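Local coordinates for penicillin-binding protein A (Mycobacterium tuberculosis, PDB 3UPP) that is a peptidoglycan D,D-transpeptidase that probably cross-links the cell wall through an acyl-enzyme intermediate and is thought to be required for the regulation of cell length, at residues A[411-416]-A[426-431]. Sequence-based numbering, arbitrary orientation.
Sequences HAWYIA and AVAVLV
With its CG swung anti to the carbonyl carbon, Trp413 lays its indole beside Leu430, whose own CG stands anti to the backbone N and is thereby directed toward that ring; the turn about CB-CG (chi2 -94°), away from a staggered value, then sets CD2 over one face of it. A CH-pi contact results: Leu430 CD2 lies 3.9 Å from the centroid of the five-membered ring of Trp413, 15° off its normal. The same methyl also touches CB of His411 at 3.6 Å, roughly at right angles to its contact with the indole. Beyond it, Leu430 CB meets Trp413 CZ3 at 3.9 Å, over the six-membered part of the indole and on the same side as CD2. On the same face of the sheet Ile415 turns CG2 to CB of Ala428 (3.8 Å), whereas its CG1 branch leads away.

The backbones form an antiparallel hairpin. Three hydrogen-bonded pairs, Ala412 with Val431, Tyr414 with Val429 and Ala416 with Val427, exchange six N-H...O bonds. Val431 N to Ala412 O is the straightest (2.8 Å, 177°); Tyr414 N to Val429 O is more bent. Alanine and valine side chains and the Tyr414 ring lie on the opposite face, where helix 442-457 packs against Tyr414, Ala416 and Val429.

These are inner strands of the five-stranded transpeptidase sheet, flanked by 393-399 and 131-136. The side chains of Trp413 and Ser193, the probable acylated serine, are about 7 Å apart. Leu430 packs one indole face by dispersion and CH-pi contact while the NE1-Pro190 O hydrogen bond fixes the ring's rotation, consistent with a set position near the serine.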
loop_
_atom_site.group_PDB
_atom_site.type_symbol
_atom_site.label_atom_id
_atom_site.label_comp_id
_atom_site.label_asym_id
_atom_site.label_seq_id
_atom_site.Cartn_x
_atom_site.Cartn_y
_atom_site.Cartn_z
ATOM N N HIS A 411 10.799 -9.750 -4.858
ATOM C CA HIS A 411 9.872 -9.123 -3.917
ATOM C C HIS A 411 8.765 -10.118 -3.602
ATOM O O HIS A 411 8.293 -10.811 -4.490
ATOM C CB HIS A 411 9.242 -7.842 -4.491
ATOM C CG HIS A 411 10.224 -6.842 -5.016
ATOM N ND1 HIS A 411 11.249 -6.324 -4.253
ATOM C CD2 HIS A 411 10.309 -6.233 -6.223
ATOM C CE1 HIS A 411 11.935 -5.456 -4.974
ATOM N NE2 HIS A 411 11.384 -5.380 -6.172
ATOM N N ALA A 412 8.366 -10.183 -2.338
ATOM C CA ALA A 412 7.255 -11.009 -1.902
ATOM C C ALA A 412 5.997 -10.145 -1.752
ATOM O O ALA A 412 6.008 -9.144 -1.032
ATOM C CB ALA A 412 7.595 -11.674 -0.605
ATOM N N TRP A 413 4.916 -10.540 -2.433
ATOM C CA TRP A 413 3.671 -9.756 -2.472
ATOM C C TRP A 413 2.498 -10.583 -1.937
ATOM O O TRP A 413 2.459 -11.791 -2.099
ATOM C CB TRP A 413 3.331 -9.380 -3.912
ATOM C CG TRP A 413 3.905 -8.124 -4.513
ATOM C CD1 TRP A 413 4.871 -8.053 -5.469
ATOM C CD2 TRP A 413 3.481 -6.765 -4.269
ATOM N NE1 TRP A 413 5.109 -6.732 -5.819
ATOM C CE2 TRP A 413 4.262 -5.926 -5.103
ATOM C CE3 TRP A 413 2.518 -6.183 -3.433
ATOM C CZ2 TRP A 413 4.099 -4.527 -5.143
ATOM C CZ3 TRP A 413 2.359 -4.793 -3.459
ATOM C CH2 TRP A 413 3.155 -3.977 -4.311
ATOM N N TYR A 414 1.522 -9.905 -1.349
ATOM C CA TYR A 414 0.275 -10.515 -0.904
ATOM C C TYR A 414 -0.803 -9.453 -0.873
ATOM O O TYR A 414 -0.664 -8.450 -0.166
ATOM C CB TYR A 414 0.434 -11.078 0.501
ATOM C CG TYR A 414 -0.795 -11.771 1.071
ATOM C CD1 TYR A 414 -1.245 -12.994 0.545
ATOM C CD2 TYR A 414 -1.486 -11.227 2.157
ATOM C CE1 TYR A 414 -2.336 -13.660 1.091
ATOM C CE2 TYR A 414 -2.595 -11.885 2.708
ATOM C CZ TYR A 414 -3.014 -13.103 2.167
ATOM O OH TYR A 414 -4.108 -13.760 2.699
ATOM N N ILE A 415 -1.866 -9.668 -1.644
ATOM C CA ILE A 415 -3.040 -8.762 -1.648
ATOM C C ILE A 415 -4.265 -9.575 -1.300
ATOM O O ILE A 415 -4.463 -10.660 -1.819
ATOM C CB ILE A 415 -3.254 -7.981 -2.990
ATOM C CG1 ILE A 415 -3.630 -8.940 -4.160
ATOM C CG2 ILE A 415 -2.043 -7.107 -3.290
ATOM C CD1 ILE A 415 -4.068 -8.232 -5.494
ATOM N N ALA A 416 -5.083 -9.048 -0.412
ATOM C CA ALA A 416 -6.124 -9.844 0.180
ATOM C C ALA A 416 -7.265 -8.951 0.564
ATOM O O ALA A 416 -7.109 -7.727 0.638
ATOM C CB ALA A 416 -5.590 -10.550 1.419
ATOM N N ALA A 426 -9.088 -4.572 3.205
ATOM C CA ALA A 426 -8.209 -5.038 2.124
ATOM C C ALA A 426 -6.756 -4.661 2.440
ATOM O O ALA A 426 -6.472 -3.561 2.930
ATOM C CB ALA A 426 -8.616 -4.424 0.805
ATOM N N VAL A 427 -5.826 -5.561 2.163
ATOM C CA VAL A 427 -4.423 -5.270 2.439
ATOM C C VAL A 427 -3.559 -5.539 1.226
ATOM O O VAL A 427 -3.922 -6.351 0.375
ATOM C CB VAL A 427 -3.874 -6.069 3.672
ATOM C CG1 VAL A 427 -4.704 -5.785 4.903
ATOM C CG2 VAL A 427 -3.817 -7.586 3.385
ATOM N N ALA A 428 -2.438 -4.827 1.146
ATOM C CA ALA A 428 -1.305 -5.251 0.346
ATOM C C ALA A 428 -0.085 -5.278 1.265
ATOM O O ALA A 428 0.085 -4.385 2.091
ATOM C CB ALA A 428 -1.073 -4.337 -0.845
ATOM N N VAL A 429 0.712 -6.340 1.150
ATOM C CA VAL A 429 1.992 -6.488 1.835
ATOM C C VAL A 429 3.047 -6.646 0.750
ATOM O O VAL A 429 2.955 -7.526 -0.099
ATOM C CB VAL A 429 2.033 -7.752 2.762
ATOM C CG1 VAL A 429 3.403 -7.957 3.353
ATOM C CG2 VAL A 429 0.996 -7.657 3.871
ATOM N N LEU A 430 4.030 -5.766 0.771
ATOM C CA LEU A 430 5.200 -5.881 -0.075
ATOM C C LEU A 430 6.392 -6.104 0.848
ATOM O O LEU A 430 6.679 -5.281 1.706
ATOM C CB LEU A 430 5.376 -4.612 -0.927
ATOM C CG LEU A 430 6.565 -4.496 -1.891
ATOM C CD1 LEU A 430 7.723 -3.780 -1.237
ATOM C CD2 LEU A 430 7.022 -5.826 -2.512
ATOM N N VAL A 431 7.057 -7.237 0.702
ATOM C CA VAL A 431 8.301 -7.464 1.402
ATOM C C VAL A 431 9.356 -7.279 0.324
ATOM O O VAL A 431 9.484 -8.100 -0.605
ATOM C CB VAL A 431 8.348 -8.846 2.100
ATOM C CG1 VAL A 431 9.741 -9.168 2.581
ATOM C CG2 VAL A 431 7.380 -8.881 3.272
#